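PDB 4JG2: phage-related protein from Bacillus cereus, which is of unknown function but belongs to the family of the Enterobacter phage Enc34 single-stranded DNA-binding protein and so probably binds single-stranded DNA. Local coordinates for residues A83-A88 against K173-G178. Residues are numbered along the deposited sequence; the frame is centred on the assembly and turned at random.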
loop_
_atom_site.group_PDB
_atom_site.type_symbol
_atom_site.label_atom_id
_atom_site.label_comp_id
_atom_site.label_asym_id
_atom_site.label_seq_id
_atom_site.Cartn_x
_atom_site.Cartn_y
_atom_site.Cartn_z
ATOM N N ALA A 83 8.298 -3.787 -11.514
ATOM C CA ALA A 83 8.449 -5.213 -11.913
ATOM C C ALA A 83 7.252 -6.019 -11.406
ATOM O O ALA A 83 6.715 -6.873 -12.122
ATOM C CB ALA A 83 9.740 -5.827 -11.341
ATOM N N ALA A 84 6.757 -5.722 -10.194
ATOM C CA ALA A 84 5.618 -6.447 -9.618
ATOM C C ALA A 84 4.305 -6.163 -10.350
ATOM O O ALA A 84 3.467 -7.062 -10.503
ATOM C CB ALA A 84 5.488 -6.139 -8.140
ATOM N N VAL A 85 4.133 -4.908 -10.802
ATOM C CA VAL A 85 2.978 -4.553 -11.574
ATOM C C VAL A 85 2.946 -5.319 -12.896
ATOM O O VAL A 85 1.925 -5.850 -13.263
ATOM C CB VAL A 85 2.890 -3.017 -11.744
ATOM C CG1 VAL A 85 1.860 -2.600 -12.774
ATOM C CG2 VAL A 85 2.589 -2.360 -10.399
ATOM N N ASP A 86 4.082 -5.335 -13.568
ATOM C CA ASP A 86 4.200 -6.139 -14.790
ATOM C C ASP A 86 3.928 -7.628 -14.536
ATOM O O ASP A 86 3.269 -8.300 -15.338
ATOM C CB ASP A 86 5.510 -5.883 -15.503
ATOM C CG ASP A 86 5.559 -4.519 -16.203
ATOM O OD1 ASP A 86 4.503 -4.010 -16.682
ATOM O OD2 ASP A 86 6.688 -3.981 -16.307
ATOM N N ALA A 87 4.472 -8.159 -13.426
ATOM C CA ALA A 87 4.235 -9.561 -13.098
ATOM C C ALA A 87 2.764 -9.823 -12.810
ATOM O O ALA A 87 2.206 -10.854 -13.186
ATOM C CB ALA A 87 5.122 -10.026 -11.958
ATOM N N ALA A 88 2.083 -8.888 -12.181
ATOM C CA ALA A 88 0.641 -8.996 -11.922
ATOM C C ALA A 88 -0.142 -9.077 -13.199
ATOM O O ALA A 88 -1.100 -9.846 -13.328
ATOM C CB ALA A 88 0.182 -7.863 -11.008
ATOM N N LYS A 173 -10.521 -1.362 -13.836
ATOM C CA LYS A 173 -9.750 -2.577 -14.109
ATOM C C LYS A 173 -8.279 -2.242 -14.187
ATOM O O LYS A 173 -7.965 -1.104 -14.562
ATOM C CB LYS A 173 -10.254 -3.243 -15.380
ATOM C CG LYS A 173 -10.015 -2.357 -16.598
ATOM C CD LYS A 173 -10.795 -2.722 -17.830
ATOM C CE LYS A 173 -10.434 -1.801 -18.994
ATOM N NZ LYS A 173 -11.345 -1.982 -20.134
ATOM N N GLY A 174 -7.412 -3.195 -13.877
ATOM C CA GLY A 174 -6.020 -2.942 -13.854
ATOM C C GLY A 174 -5.310 -3.773 -12.805
ATOM O O GLY A 174 -5.579 -4.980 -12.676
ATOM N N VAL A 175 -4.410 -3.147 -12.073
ATOM C CA VAL A 175 -3.626 -3.744 -11.035
ATOM C C VAL A 175 -3.860 -2.986 -9.730
ATOM O O VAL A 175 -3.737 -1.773 -9.695
ATOM C CB VAL A 175 -2.135 -3.751 -11.390
ATOM C CG1 VAL A 175 -1.311 -4.327 -10.238
ATOM C CG2 VAL A 175 -1.902 -4.560 -12.621
ATOM N N ALA A 176 -4.264 -3.755 -8.703
ATOM C CA ALA A 176 -4.519 -3.266 -7.371
ATOM C C ALA A 176 -3.397 -3.666 -6.441
ATOM O O ALA A 176 -2.515 -4.461 -6.784
ATOM C CB ALA A 176 -5.849 -3.798 -6.825
ATOM N N CYS A 177 -3.397 -3.100 -5.230
ATOM C CA CYS A 177 -2.372 -3.317 -4.249
ATOM C C CYS A 177 -2.981 -3.789 -2.944
ATOM O O CYS A 177 -3.721 -3.045 -2.284
ATOM C CB CYS A 177 -1.546 -2.093 -4.033
ATOM S SG CYS A 177 -0.172 -2.408 -2.906
ATOM N N GLY A 178 -2.667 -5.040 -2.581
ATOM C CA GLY A 178 -3.066 -5.587 -1.343
ATOM C C GLY A 178 -2.126 -5.217 -0.202
ATOM O O GLY A 178 -0.897 -5.346 -0.334
#
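Val-175 spreads its two methyl groups against one face of the helix 75-96, and each branch meets a different residue of the same turn. CG1 abuts the lone methyl of Ala-88, with 3.9 Å between Val-175 CG1 and Ala-88 CB. The other branch faces Val-85, where Val-175 CG2 comes within 4.2 Å of Val-85 CG1 and also passes the backbone carbonyl, 4.1 Å from Val-85 O. That oxygen is a neighbour in van der Waals terms only, since no hydrogen bond joins the two segments.

The division of labour follows from the torsion of Val-175: with CG1 anti to the backbone N (chi1 177°), CG2 lies anti to the carbonyl carbon. The bond to CB points toward the helix, and the methyls divide there. Val-85 likewise has CG1 anti to its own N (chi1 168°). The CA atoms of Val-85 and Val-175 are 6.7 Å apart, and the small Ala-88 presents only its methyl to the strand.

Pro-109 touches both valines. Val-175 is backbone hydrogen-bonded with Lys-107, and Ala-176 with Tyr-165, which ties the early part of strand 175-186 to its antiparallel neighbour 157-169. The contact thus joins helix 75-96 to the mixed sheet just after the chain turns at Gly-174: buried, wholly apolar in its side chains, it depends on shape and exclusion of water rather than on directional bonds.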